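Local coordinates for protein uncharacterized HTH-type transcriptional regulator YybR (Bacillus subtilis, PDB 4A5N) that probably binds DNA as a redox-responsive, MarR-like transcriptional regulator of the HxlR family, at residues 34-39 with 84-89. The protein carries 1 engineered substitution. Numbering follows the deposited sequence.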
ATOM      1  N   HIS B  34      11.751   8.428   4.956  1.00 28.15           N
ATOM      2  CA  HIS B  34      12.697   9.241   5.690  1.00 29.05           C
ATOM      3  C   HIS B  34      14.053   8.574   5.846  1.00 27.95           C
ATOM      4  O   HIS B  34      15.037   9.227   6.136  1.00 28.16           O
ATOM      5  CB  HIS B  34      12.062   9.709   7.001  1.00 29.85           C
ATOM      6  CG  HIS B  34      11.040  10.839   6.798  1.00 32.57           C
ATOM      7  ND1 HIS B  34      11.386  12.152   6.847  1.00 35.32           N
ATOM      8  CD2 HIS B  34       9.663  10.812   6.514  1.00 31.99           C
ATOM      9  CE1 HIS B  34      10.306  12.908   6.578  1.00 34.47           C
ATOM     10  NE2 HIS B  34       9.256  12.091   6.376  1.00 33.37           N
ATOM     11  N   MET B  35      14.134   7.288   5.560  1.00 24.82           N
ATOM     12  CA  MET B  35      15.442   6.639   5.507  1.00 25.32           C
ATOM     13  C   MET B  35      16.066   6.658   4.123  1.00 25.97           C
ATOM     14  O   MET B  35      17.226   6.241   3.985  1.00 24.33           O
ATOM     15  CB  MET B  35      15.385   5.218   6.020  1.00 24.72           C
ATOM     16  CG  MET B  35      15.243   5.111   7.539  1.00 25.71           C
ATOM     17  SD  MET B  35      15.061   3.419   8.172  1.00 26.17           S
ATOM     18  CE  MET B  35      13.280   3.211   7.989  1.00 27.35           C
ATOM     19  N   ILE B  36      15.335   7.129   3.115  1.00 26.68           N
ATOM     20  CA  ILE B  36      15.864   7.155   1.736  1.00 26.22           C
ATOM     21  C   ILE B  36      17.160   7.991   1.679  1.00 28.84           C
ATOM     22  O   ILE B  36      18.140   7.597   1.033  1.00 30.72           O
ATOM     23  CB  ILE B  36      14.801   7.683   0.737  1.00 26.55           C
ATOM     24  CG1 ILE B  36      13.689   6.658   0.484  1.00 24.32           C
ATOM     25  CG2 ILE B  36      15.429   8.080  -0.596  1.00 27.70           C
ATOM     26  CD1 ILE B  36      12.643   7.140  -0.482  1.00 25.53           C
ATOM     27  N   ASP B  37      17.205   9.109   2.386  1.00 29.29           N
ATOM     28  CA  ASP B  37      18.393   9.965   2.371  1.00 33.75           C
ATOM     29  C   ASP B  37      19.452   9.647   3.417  1.00 32.61           C
ATOM     30  O   ASP B  37      20.388  10.421   3.565  1.00 33.63           O
ATOM     31  CB  ASP B  37      18.015  11.471   2.440  1.00 35.87           C
ATOM     32  CG  ASP B  37      17.418  11.914   3.791  1.00 38.14           C
ATOM     33  OD1 ASP B  37      17.144  11.109   4.709  1.00 40.65           O
ATOM     34  OD2 ASP B  37      17.211  13.137   3.924  1.00 42.79           O
ATOM     35  N   GLY B  38      19.292   8.522   4.123  1.00 31.84           N
ATOM     36  CA  GLY B  38      20.255   8.034   5.127  1.00 31.16           C
ATOM     37  C   GLY B  38      19.656   7.654   6.477  1.00 28.35           C
ATOM     38  O   GLY B  38      18.480   7.892   6.735  1.00 28.04           O
ATOM     39  N   LYS B  39      20.504   7.106   7.346  1.00 29.28           N
ATOM     40  CA  LYS B  39      20.096   6.455   8.602  1.00 30.69           C
ATOM     41  C   LYS B  39      19.460   7.463   9.554  1.00 29.23           C
ATOM     42  O   LYS B  39      19.783   8.656   9.470  1.00 30.53           O
ATOM     43  CB  LYS B  39      21.322   5.742   9.232  1.00 34.46           C
ATOM     44  CG  LYS B  39      22.243   6.586  10.121  1.00 38.23           C
ATOM     45  CD  LYS B  39      23.222   7.452   9.348  1.00 41.89           C
ATOM     46  CE  LYS B  39      24.143   8.271  10.268  1.00 44.74           C
ATOM     47  NZ  LYS B  39      25.277   7.533  10.897  1.00 47.79           N
ATOM     48  N   TYR B  84      18.728   3.249  12.369  1.00 28.13           N
ATOM     49  CA  TYR B  84      17.875   2.524  11.431  1.00 27.54           C
ATOM     50  C   TYR B  84      18.160   3.003  10.002  1.00 28.31           C
ATOM     51  O   TYR B  84      18.175   4.217   9.734  1.00 27.92           O
ATOM     52  CB  TYR B  84      16.411   2.791  11.763  1.00 26.44           C
ATOM     53  CG  TYR B  84      16.052   2.325  13.125  1.00 26.19           C
ATOM     54  CD1 TYR B  84      15.636   1.018  13.343  1.00 26.73           C
ATOM     55  CD2 TYR B  84      16.144   3.183  14.213  1.00 27.50           C
ATOM     56  CE1 TYR B  84      15.331   0.576  14.621  1.00 28.43           C
ATOM     57  CE2 TYR B  84      15.830   2.749  15.497  1.00 28.40           C
ATOM     58  CZ  TYR B  84      15.430   1.437  15.685  1.00 29.73           C
ATOM     59  OH  TYR B  84      15.092   0.973  16.939  1.00 31.46           O
ATOM     60  N   SER B  85      18.362   2.053   9.094  1.00 27.54           N
ATOM     61  CA  SER B  85      18.641   2.373   7.706  1.00 27.05           C
ATOM     62  C   SER B  85      17.978   1.380   6.802  1.00 26.45           C
ATOM     63  O   SER B  85      17.526   0.295   7.272  1.00 27.69           O
ATOM     64  CB  SER B  85      20.140   2.350   7.487  1.00 26.69           C
ATOM     65  OG  SER B  85      20.708   1.137   7.965  1.00 28.95           O
ATOM     66  N   LEU B  86      17.948   1.697   5.506  1.00 24.57           N
ATOM     67  CA  LEU B  86      17.434   0.773   4.528  1.00 24.40           C
ATOM     68  C   LEU B  86      18.540  -0.206   4.182  1.00 24.44           C
ATOM     69  O   LEU B  86      19.671   0.148   4.022  1.00 26.72           O
ATOM     70  CB  LEU B  86      16.941   1.475   3.267  1.00 25.13           C
ATOM     71  CG  LEU B  86      15.835   2.509   3.358  1.00 25.72           C
ATOM     72  CD1 LEU B  86      15.534   3.054   1.965  1.00 28.24           C
ATOM     73  CD2 LEU B  86      14.599   1.859   4.003  1.00 24.67           C
ATOM     74  N   THR B  87      18.185  -1.458   4.076  1.00 24.76           N
ATOM     75  CA  THR B  87      19.079  -2.470   3.561  1.00 26.88           C
ATOM     76  C   THR B  87      19.078  -2.325   2.039  1.00 26.38           C
ATOM     77  O   THR B  87      18.183  -1.679   1.465  1.00 23.35           O
ATOM     78  CB  THR B  87      18.565  -3.866   3.944  1.00 27.99           C
ATOM     79  OG1 THR B  87      17.288  -4.102   3.334  1.00 25.04           O
ATOM     80  CG2 THR B  87      18.456  -4.012   5.480  1.00 28.11           C
ATOM     81  N   GLU B  88      20.040  -2.942   1.377  1.00 27.03           N
ATOM     82  CA  GLU B  88      20.006  -3.039  -0.067  1.00 30.50           C
ATOM     83  C   GLU B  88      18.691  -3.656  -0.590  1.00 27.45           C
ATOM     84  O   GLU B  88      18.143  -3.197  -1.569  1.00 26.63           O
ATOM     85  CB  GLU B  88      21.239  -3.802  -0.592  1.00 34.52           C
ATOM     86  CG  GLU B  88      22.526  -2.986  -0.456  1.00 42.63           C
ATOM     87  CD  GLU B  88      22.369  -1.514  -0.895  1.00 49.30           C
ATOM     88  OE1 GLU B  88      22.060  -1.254  -2.092  1.00 52.76           O
ATOM     89  OE2 GLU B  88      22.519  -0.603  -0.030  1.00 54.55           O
ATOM     90  N   PHE B  89      18.177  -4.668   0.089  1.00 26.49           N
ATOM     91  CA  PHE B  89      16.918  -5.273  -0.271  1.00 26.82           C
ATOM     92  C   PHE B  89      15.785  -4.236  -0.103  1.00 26.42           C
ATOM     93  O   PHE B  89      14.957  -4.003  -0.996  1.00 26.20           O
ATOM     94  CB  PHE B  89      16.677  -6.450   0.649  1.00 28.77           C
ATOM     95  CG  PHE B  89      15.425  -7.200   0.355  1.00 30.31           C
ATOM     96  CD1 PHE B  89      15.163  -7.683  -0.926  1.00 33.01           C
ATOM     97  CD2 PHE B  89      14.494  -7.436   1.357  1.00 32.59           C
ATOM     98  CE1 PHE B  89      13.996  -8.386  -1.200  1.00 35.66           C
ATOM     99  CE2 PHE B  89      13.334  -8.150   1.086  1.00 34.77           C
ATOM    100  CZ  PHE B  89      13.081  -8.628  -0.185  1.00 33.83           C
TER
HETATM  101  O   HOH W   1      18.881   4.481   5.052  1.00 27.40           O
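At Tyr84, strand 81-86 passes the turn that follows helix 28-35. Tyr84 O receives a CA-H...O contact from Lys39 CA at 3.2 Å, with 131° at the hydrogen. The sulfur of Met35 lies over the same peptide, Met35 SD 3.6 Å from Tyr84 O, and also touches Tyr84 CB at 3.9 Å. Met35 gets there with CG anti to its own carbonyl carbon and SD anti to CA (chi2 176°), before a bend about the CG-SD bond. The ring of Tyr84 leads away from this meeting, and its OH is hydrogen-bonded to Arg72.

At Ser85 the contact thins to methylene against methylene, Ser85 CB to Lys39 CB at 4.0 Å; the lysine amino group goes instead to a salt bridge with Glu83. Leu86 restores the apolar packing. Its CG and CD2 sit against Met35 CB (Leu86 CG to Met35 CB 3.8 Å), while Leu86 CD1 reaches the backbone of Ile36, 4.1 Å from Ile36 CA. Beside it a water bridges the segments, donating to Met35 O at 2.6 Å and accepting from Leu86 N at 3.0 Å. Met35 O thus has two donors, since Gly38 N also bonds to it and closes a type I turn. An alanine in place of Leu86 would probably loosen the turn against the strand, because the branch touching both Met35 and Ile36 would be gone.

Thr87 then N-caps the next helix, its OG1 bonded to Gly90 N. In this winged helix-turn-helix fold, the contact joins the end of helix 28-35 to the second strand of the wing: Met35 also packs on Phe45 of helix 42-48 and Val70 of strand 70-75, and Ile36 meets Leu98 of helix 94-115.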